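Local coordinates for protein PilM (Escherichia coli, PDB 3EOI) that is of unknown function but, as a plasmid-encoded member of the PilM family, probably takes part in forming or working a pilus, at residues Asp20-Met25 against Gly79-Gln84. Numbering follows the deposited sequence.
Sequences DFIRYM and GALLEQ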
ATOM      1  N   ASP A  20       2.274  -9.325  -1.139  1.00  8.49           N
ATOM      2  CA  ASP A  20       0.973  -8.888  -1.689  1.00  9.46           C
ATOM      3  C   ASP A  20       0.932  -7.387  -2.037  1.00  8.81           C
ATOM      4  O   ASP A  20       0.419  -6.971  -3.103  1.00  9.43           O
ATOM      5  CB  ASP A  20      -0.188  -9.178  -0.733  1.00 12.75           C
ATOM      6  CG  ASP A  20      -0.381 -10.671  -0.462  1.00 15.88           C
ATOM      7  OD1 ASP A  20       0.203 -11.482  -1.193  1.00 17.01           O
ATOM      8  OD2 ASP A  20      -1.193 -11.013   0.451  1.00 18.62           O
ATOM      9  N   PHE A  21       1.410  -6.570  -1.095  1.00  8.97           N
ATOM     10  CA  PHE A  21       1.492  -5.120  -1.309  1.00  8.02           C
ATOM     11  C   PHE A  21       2.270  -4.846  -2.626  1.00  8.01           C
ATOM     12  O   PHE A  21       1.867  -4.032  -3.503  1.00  8.90           O
ATOM     13  CB  PHE A  21       2.215  -4.507  -0.103  1.00  8.52           C
ATOM     14  CG  PHE A  21       2.219  -2.998  -0.055  1.00 10.15           C
ATOM     15  CD1 PHE A  21       2.974  -2.249  -0.982  1.00  8.29           C
ATOM     16  CD2 PHE A  21       1.457  -2.312   0.912  1.00  8.75           C
ATOM     17  CE1 PHE A  21       2.972  -0.881  -0.941  1.00 10.19           C
ATOM     18  CE2 PHE A  21       1.501  -0.870   0.988  1.00 11.06           C
ATOM     19  CZ  PHE A  21       2.266  -0.160   0.023  1.00 10.45           C
ATOM     20  N   ILE A  22       3.441  -5.466  -2.765  1.00  7.54           N
ATOM     21  CA  ILE A  22       4.285  -5.114  -3.912  1.00  9.36           C
ATOM     22  C   ILE A  22       3.603  -5.560  -5.199  1.00  9.74           C
ATOM     23  O   ILE A  22       3.648  -4.849  -6.226  1.00 10.53           O
ATOM     24  CB  ILE A  22       5.688  -5.721  -3.775  1.00 11.25           C
ATOM     25  CG1 ILE A  22       6.433  -4.981  -2.656  1.00 10.98           C
ATOM     26  CG2 ILE A  22       6.461  -5.578  -5.081  1.00 11.76           C
ATOM     27  CD1 ILE A  22       7.598  -5.708  -2.126  1.00 14.29           C
ATOM     28  N   ARG A  23       2.950  -6.714  -5.149  1.00  8.70           N
ATOM     29  CA  ARG A  23       2.257  -7.249  -6.335  1.00 10.48           C
ATOM     30  C   ARG A  23       1.164  -6.325  -6.805  1.00 10.82           C
ATOM     31  O   ARG A  23       1.034  -6.046  -8.044  1.00 11.02           O
ATOM     32  CB  ARG A  23       1.660  -8.608  -5.995  1.00 10.90           C
ATOM     33  CG  ARG A  23       1.267  -9.405  -7.173  1.00 22.45           C
ATOM     34  CD  ARG A  23       1.108 -10.841  -6.741  1.00 15.04           C
ATOM     35  NE  ARG A  23       0.016 -11.003  -5.766  1.00 24.06           N
ATOM     36  CZ  ARG A  23       0.167 -11.446  -4.505  1.00 14.70           C
ATOM     37  NH1 ARG A  23       1.367 -11.803  -4.023  1.00 23.06           N
ATOM     38  NH2 ARG A  23      -0.918 -11.556  -3.740  1.00 24.93           N
ATOM     39  N   TYR A  24       0.340  -5.867  -5.859  1.00  9.71           N
ATOM     40  CA  TYR A  24      -0.754  -4.946  -6.189  1.00 10.25           C
ATOM     41  C   TYR A  24      -0.241  -3.568  -6.596  1.00  8.95           C
ATOM     42  O   TYR A  24      -0.723  -2.977  -7.590  1.00  8.72           O
ATOM     43  CB  TYR A  24      -1.778  -4.842  -5.032  1.00 14.08           C
ATOM     44  CG  TYR A  24      -2.736  -6.047  -5.057  1.00 22.67           C
ATOM     45  CD1 TYR A  24      -2.369  -7.223  -4.427  1.00 17.70           C
ATOM     46  CD2 TYR A  24      -3.967  -6.027  -5.754  1.00 16.86           C
ATOM     47  CE1 TYR A  24      -3.167  -8.347  -4.411  1.00 23.73           C
ATOM     48  CE2 TYR A  24      -4.813  -7.194  -5.740  1.00 23.86           C
ATOM     49  CZ  TYR A  24      -4.375  -8.343  -5.055  1.00 18.69           C
ATOM     50  OH  TYR A  24      -5.066  -9.560  -5.021  1.00 24.23           O
ATOM     51  N   MET A  25       0.674  -2.995  -5.805  1.00  8.76           N
ATOM     52  CA  MET A  25       1.369  -1.765  -6.192  1.00  9.18           C
ATOM     53  C   MET A  25       1.849  -1.819  -7.666  1.00  9.21           C
ATOM     54  O   MET A  25       1.539  -0.931  -8.474  1.00  7.93           O
ATOM     55  CB  MET A  25       2.570  -1.508  -5.251  1.00  9.36           C
ATOM     56  CG  MET A  25       3.363  -0.310  -5.690  1.00 13.66           C
ATOM     57  SD  MET A  25       4.788   0.099  -4.550  1.00 11.29           S
ATOM     58  CE  MET A  25       5.764  -1.266  -4.779  1.00 16.90           C
ATOM     59  N   GLY A  79      10.736  -2.721   6.411  1.00  7.64           N
ATOM     60  CA  GLY A  79      11.993  -3.369   5.932  1.00  7.59           C
ATOM     61  C   GLY A  79      11.670  -4.503   4.943  1.00  8.72           C
ATOM     62  O   GLY A  79      12.460  -4.753   4.035  1.00 10.30           O
ATOM     63  N   ALA A  80      10.531  -5.192   5.120  1.00  7.34           N
ATOM     64  CA  ALA A  80      10.210  -6.293   4.207  1.00  6.32           C
ATOM     65  C   ALA A  80       9.811  -5.713   2.841  1.00  6.52           C
ATOM     66  O   ALA A  80      10.166  -6.267   1.786  1.00  8.34           O
ATOM     67  CB  ALA A  80       9.116  -7.137   4.775  1.00  8.35           C
ATOM     68  N   LEU A  81       9.070  -4.594   2.866  1.00  5.59           N
ATOM     69  CA  LEU A  81       8.721  -3.947   1.610  1.00  7.72           C
ATOM     70  C   LEU A  81       9.942  -3.490   0.901  1.00  9.32           C
ATOM     71  O   LEU A  81      10.060  -3.610  -0.337  1.00 11.29           O
ATOM     72  CB  LEU A  81       7.813  -2.741   1.887  1.00  8.32           C
ATOM     73  CG  LEU A  81       6.394  -3.122   2.311  1.00 11.16           C
ATOM     74  CD1 LEU A  81       5.661  -1.922   2.862  1.00  9.44           C
ATOM     75  CD2 LEU A  81       5.593  -3.714   1.136  1.00 10.16           C
ATOM     76  N   LEU A  82      10.861  -2.907   1.654  1.00  8.48           N
ATOM     77  CA  LEU A  82      12.140  -2.484   1.031  1.00  8.57           C
ATOM     78  C   LEU A  82      12.964  -3.682   0.510  1.00 10.07           C
ATOM     79  O   LEU A  82      13.525  -3.705  -0.610  1.00 10.26           O
ATOM     80  CB  LEU A  82      12.934  -1.618   2.031  1.00  8.95           C
ATOM     81  CG  LEU A  82      12.222  -0.290   2.251  1.00 10.69           C
ATOM     82  CD1 LEU A  82      12.799   0.428   3.467  1.00  9.84           C
ATOM     83  CD2 LEU A  82      12.382   0.526   0.938  1.00 10.90           C
ATOM     84  N   GLU A  83      13.048  -4.735   1.301  1.00  9.39           N
ATOM     85  CA  GLU A  83      13.748  -5.900   0.796  1.00  8.89           C
ATOM     86  C   GLU A  83      13.168  -6.415  -0.522  1.00  8.66           C
ATOM     87  O   GLU A  83      13.917  -6.745  -1.444  1.00  9.62           O
ATOM     88  CB  GLU A  83      13.640  -7.043   1.827  1.00  8.60           C
ATOM     89  CG  GLU A  83      14.377  -8.297   1.388  1.00 10.51           C
ATOM     90  CD  GLU A  83      14.297  -9.401   2.411  1.00 11.63           C
ATOM     91  OE1 GLU A  83      13.391  -9.368   3.276  1.00 12.70           O
ATOM     92  OE2 GLU A  83      15.123 -10.314   2.306  1.00 10.51           O
ATOM     93  N   GLN A  84      11.863  -6.582  -0.560  1.00  7.19           N
ATOM     94  CA  GLN A  84      11.225  -7.277  -1.692  1.00  7.54           C
ATOM     95  C   GLN A  84      11.113  -6.361  -2.910  1.00  8.97           C
ATOM     96  O   GLN A  84      10.733  -6.813  -3.976  1.00 11.24           O
ATOM     97  CB  GLN A  84       9.859  -7.815  -1.273  1.00  7.79           C
ATOM     98  CG  GLN A  84       9.991  -8.981  -0.236  1.00  8.48           C
ATOM     99  CD  GLN A  84       8.619  -9.560   0.091  1.00  7.65           C
ATOM    100  OE1 GLN A  84       7.733  -9.575  -0.772  1.00  9.30           O
ATOM    101  NE2 GLN A  84       8.449 -10.040   1.321  1.00  9.33           N
TER
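Ile-22 and Leu-81 share a first torsion, which sets CG1 of Ile-22 and CG of Leu-81 beside the backbone N (chi1 -71° and -72°). Chi2 extends Ile-22 out to CD1, toward the facing helix. In Leu-81 it is CD1 that is extended, and the other branch, CD2, makes the contact between the helices. The two side chains run past each other in opposite senses. CG1 of Ile-22 lies 4.1 Å from CD2 of Leu-81. The tip of Ile-22 goes further: its CD1 lies 3.2 Å from CB of Gln-84, unusually short for two carbons, and comes 3.7 Å from O of Leu-81. CD2 of Leu-81 also meets the base of the Phe-21 ring. Coming in obliquely, CD2 of Leu-81 lies 3.6 Å from CG of Phe-21 and 3.7 Å from its CB. The two side chains cross at about a right angle. This is apolar helix-helix packing between helix 10-34 and helix 77-84, whose short segments cross at -55° with axes 10.2 Å apart. No hydrogen bond joins the segments. The antiparallel sheet completes the core here: Phe-21 rests on Val-69, Ala-71 and Trp-122, and Leu-81 on Ile-120. Phe-21 and Leu-81 are buried, while Ile-22 and Gln-84 are partly exposed. The aliphatic part of Gln-84 takes the contact with Ile-22, while its NE2 donates to O of Thr-15, one more link to the long helix. Ala-18 of that helix packs against Ala-80, Leu-81 and Gln-84.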